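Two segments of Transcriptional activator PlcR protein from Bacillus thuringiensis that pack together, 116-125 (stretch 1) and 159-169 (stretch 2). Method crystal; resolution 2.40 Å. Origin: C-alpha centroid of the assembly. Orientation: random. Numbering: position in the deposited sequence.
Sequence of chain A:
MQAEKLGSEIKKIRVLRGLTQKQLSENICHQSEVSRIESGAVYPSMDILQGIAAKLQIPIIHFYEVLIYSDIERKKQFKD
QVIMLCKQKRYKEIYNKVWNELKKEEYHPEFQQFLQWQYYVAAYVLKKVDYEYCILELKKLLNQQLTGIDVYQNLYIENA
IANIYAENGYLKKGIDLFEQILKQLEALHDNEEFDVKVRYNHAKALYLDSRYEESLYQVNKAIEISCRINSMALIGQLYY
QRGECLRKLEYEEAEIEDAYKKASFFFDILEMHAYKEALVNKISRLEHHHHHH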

# COMPACT_ATOMS: atom_id res chain seq x y z
N GLN A 116 -11.42 -13.88 15.44
CA GLN A 116 -10.95 -15.02 16.22
C GLN A 116 -9.42 -15.09 16.29
O GLN A 116 -8.86 -15.24 17.37
N TRP A 117 -8.77 -14.99 15.13
CA TRP A 117 -7.31 -14.87 15.06
C TRP A 117 -6.83 -13.80 16.04
O TRP A 117 -6.03 -14.09 16.93
N GLN A 118 -7.35 -12.58 15.92
CA GLN A 118 -6.89 -11.49 16.78
C GLN A 118 -7.21 -11.73 18.26
O GLN A 118 -6.44 -11.34 19.15
N TYR A 119 -8.35 -12.36 18.52
CA TYR A 119 -8.80 -12.59 19.89
C TYR A 119 -7.90 -13.59 20.61
O TYR A 119 -7.48 -13.36 21.74
N TYR A 120 -7.58 -14.69 19.93
CA TYR A 120 -6.68 -15.71 20.45
C TYR A 120 -5.28 -15.19 20.72
O TYR A 120 -4.70 -15.49 21.77
N VAL A 121 -4.72 -14.43 19.78
CA VAL A 121 -3.39 -13.85 19.97
C VAL A 121 -3.41 -12.94 21.20
O VAL A 121 -2.50 -12.97 22.04
N ALA A 122 -4.45 -12.14 21.29
CA ALA A 122 -4.62 -11.23 22.40
C ALA A 122 -4.74 -12.04 23.70
O ALA A 122 -4.08 -11.74 24.70
N ALA A 123 -5.55 -13.09 23.66
CA ALA A 123 -5.74 -13.94 24.82
C ALA A 123 -4.41 -14.52 25.28
O ALA A 123 -4.08 -14.50 26.46
N TYR A 124 -3.63 -15.02 24.32
CA TYR A 124 -2.33 -15.60 24.60
C TYR A 124 -1.34 -14.59 25.17
O TYR A 124 -0.60 -14.87 26.11
N VAL A 125 -1.32 -13.39 24.60
CA VAL A 125 -0.34 -12.43 25.05
C VAL A 125 -0.69 -12.03 26.47
O VAL A 125 0.18 -11.78 27.28
N ASN A 159 2.00 -16.86 10.65
CA ASN A 159 3.04 -16.06 11.25
C ASN A 159 2.86 -16.02 12.75
O ASN A 159 3.81 -16.22 13.49
N ALA A 160 1.63 -15.78 13.22
CA ALA A 160 1.33 -15.88 14.66
C ALA A 160 1.71 -17.25 15.25
O ALA A 160 2.41 -17.33 16.26
N ILE A 161 1.29 -18.33 14.60
CA ILE A 161 1.68 -19.66 15.02
C ILE A 161 3.21 -19.79 15.14
O ILE A 161 3.72 -20.29 16.14
N ALA A 162 3.93 -19.32 14.13
CA ALA A 162 5.40 -19.42 14.14
C ALA A 162 6.05 -18.60 15.27
O ALA A 162 7.04 -19.04 15.87
N ASN A 163 5.49 -17.43 15.55
CA ASN A 163 5.94 -16.58 16.66
C ASN A 163 5.80 -17.28 18.00
O ASN A 163 6.63 -17.11 18.88
N ILE A 164 4.72 -18.03 18.15
CA ILE A 164 4.39 -18.62 19.44
C ILE A 164 5.26 -19.84 19.71
O ILE A 164 5.78 -19.99 20.82
N TYR A 165 5.44 -20.69 18.70
CA TYR A 165 6.45 -21.76 18.76
C TYR A 165 7.79 -21.16 19.15
O TYR A 165 8.48 -21.66 20.05
N ALA A 166 8.16 -20.07 18.50
CA ALA A 166 9.50 -19.55 18.68
C ALA A 166 9.74 -18.99 20.08
O ALA A 166 10.81 -19.15 20.64
N GLU A 167 8.76 -18.32 20.64
CA GLU A 167 9.02 -17.70 21.93
C GLU A 167 8.76 -18.64 23.11
O GLU A 167 8.97 -18.28 24.27
N ASN A 168 8.33 -19.87 22.80
CA ASN A 168 8.17 -20.91 23.80
C ASN A 168 9.16 -22.08 23.63
O ASN A 168 8.84 -23.23 23.96
N GLY A 169 10.34 -21.79 23.09
CA GLY A 169 11.41 -22.78 23.02
C GLY A 169 11.48 -23.67 21.78
O GLY A 169 12.51 -24.32 21.53

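A single tyrosine hydroxyl links the two stretches, acting at once as donor and acceptor. Tyr 124 OH gives its proton to Glu 167 OE2 at 2.6 Å and receives one from Asn 168 ND2 at 3.1 Å. The carboxylate oxygen lies at the edge of the ring, near its plane, where a phenolic proton naturally points.

The two helices run nearly parallel, 15° apart, but their axes come no closer than 11.5 Å. Tyr 124 reaches across: its CA-to-CB bond points toward stretch 2, and chi1 t with chi2 near 85° extends the ring across. It loses 96 Å² to the other stretch, the largest share of any residue in a modest 256 Å² interface. Ile 164, in the m,t rotamer, lies over one face of that ring, with CG2 4.1 Å from Tyr 124 CE1.

The two polar partners reach the hydroxyl by different rotamers. Glu 167 takes chi1 p and chi2 t, which carries its carboxylate to the hydroxyl. Asn 168, chi1 m, also uses ND2 to donate to the backbone Ile 164 O at 2.7 Å, so one amide group binds both the Ile 164 carbonyl and the tyrosine.

One turn earlier the contact is plainer and closer in backbone: Val 121 CA and Ala 160 CA are 7.4 Å apart. Ala 160 points its methyl toward stretch 1, where Ala 160 CB meets Val 121 CG2 at 4.0 Å and Trp 117 NE1 at 4.1 Å. Val 121 (t) and Trp 117 (t) both leave their backbone sideways, though the indole's end comes nearer. The rule to read here is a small residue where backbones approach, and a long aromatic with a polar tip where they stand apart.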

# COMPACT_ATOMS: atom_id res chain seq x y z
CB GLN A 116 -11.53 -16.33 15.67
CG GLN A 116 -13.05 -16.41 15.81
CD GLN A 116 -13.61 -17.81 15.61
OE1 GLN A 116 -13.59 -18.34 14.50
NE2 GLN A 116 -14.10 -18.41 16.70
CB TRP A 117 -6.85 -14.59 13.60
CG TRP A 117 -5.52 -13.91 13.44
CD1 TRP A 117 -4.38 -14.12 14.17
CD2 TRP A 117 -5.19 -12.89 12.48
NE1 TRP A 117 -3.37 -13.30 13.73
CE2 TRP A 117 -3.84 -12.53 12.70
CE3 TRP A 117 -5.90 -12.25 11.47
CZ2 TRP A 117 -3.21 -11.55 11.94
CZ3 TRP A 117 -5.26 -11.28 10.71
CH2 TRP A 117 -3.93 -10.94 10.96
CB GLN A 118 -7.47 -10.15 16.33
CG GLN A 118 -6.99 -9.70 14.96
CD GLN A 118 -5.54 -9.20 14.97
OE1 GLN A 118 -5.00 -8.83 16.01
NE2 GLN A 118 -4.92 -9.19 13.80
CB TYR A 119 -10.28 -13.01 19.89
CG TYR A 119 -10.78 -13.79 21.09
CD1 TYR A 119 -11.07 -13.16 22.30
CD2 TYR A 119 -11.02 -15.15 21.00
CE1 TYR A 119 -11.55 -13.88 23.39
CE2 TYR A 119 -11.49 -15.87 22.06
CZ TYR A 119 -11.75 -15.24 23.26
OH TYR A 119 -12.22 -16.02 24.31
CB TYR A 120 -6.59 -16.88 19.49
CG TYR A 120 -7.84 -17.72 19.46
CD1 TYR A 120 -8.47 -18.11 20.64
CD2 TYR A 120 -8.39 -18.12 18.26
CE1 TYR A 120 -9.62 -18.89 20.61
CE2 TYR A 120 -9.54 -18.89 18.21
CZ TYR A 120 -10.15 -19.28 19.39
OH TYR A 120 -11.29 -20.05 19.31
CB VAL A 121 -2.92 -13.02 18.74
CG1 VAL A 121 -1.68 -12.22 19.09
CG2 VAL A 121 -2.65 -13.92 17.56
CB ALA A 122 -5.84 -10.36 22.18
CB ALA A 123 -6.73 -15.05 24.51
CB TYR A 124 -1.75 -16.28 23.37
CG TYR A 124 -0.27 -16.43 23.47
CD1 TYR A 124 0.29 -17.53 24.12
CD2 TYR A 124 0.59 -15.46 22.95
CE1 TYR A 124 1.67 -17.67 24.24
CE2 TYR A 124 1.97 -15.60 23.06
CZ TYR A 124 2.50 -16.70 23.71
OH TYR A 124 3.87 -16.83 23.84
CB VAL A 125 -0.26 -11.19 24.14
CG1 VAL A 125 0.56 -10.07 24.80
CG2 VAL A 125 0.32 -11.58 22.81
CB ASN A 159 3.10 -14.64 10.64
CG ASN A 159 4.03 -13.71 11.43
OD1 ASN A 159 5.26 -13.71 11.27
ND2 ASN A 159 3.45 -12.93 12.30
CB ALA A 160 -0.15 -15.56 14.94
CB ILE A 161 1.12 -20.74 14.08
CG1 ILE A 161 -0.41 -20.83 14.21
CG2 ILE A 161 1.78 -22.08 14.36
CD1 ILE A 161 -1.10 -21.67 13.13
CB ALA A 162 5.96 -19.02 12.79
CB ASN A 163 5.12 -15.28 16.73
CG ASN A 163 5.51 -14.26 15.66
OD1 ASN A 163 6.53 -14.40 14.99
ND2 ASN A 163 4.70 -13.23 15.51
CB ILE A 164 2.89 -18.94 19.54
CG1 ILE A 164 2.09 -17.64 19.49
CG2 ILE A 164 2.60 -19.72 20.84
CD1 ILE A 164 0.60 -17.85 19.36
CB TYR A 165 6.61 -22.45 17.40
CG TYR A 165 5.60 -23.54 17.10
CD1 TYR A 165 5.25 -24.48 18.06
CD2 TYR A 165 4.99 -23.62 15.84
CE1 TYR A 165 4.32 -25.48 17.79
CE2 TYR A 165 4.06 -24.61 15.56
CZ TYR A 165 3.73 -25.54 16.54
OH TYR A 165 2.82 -26.54 16.27
CB ALA A 166 9.86 -18.52 17.60
CB GLU A 167 8.30 -16.36 22.06
CG GLU A 167 6.82 -16.42 22.27
CD GLU A 167 6.26 -15.03 22.56
OE1 GLU A 167 7.07 -14.08 22.68
OE2 GLU A 167 5.03 -14.88 22.65
CB ASN A 168 6.71 -21.41 23.81
CG ASN A 168 5.75 -20.35 24.31
OD1 ASN A 168 5.48 -20.25 25.51
ND2 ASN A 168 5.23 -19.54 23.39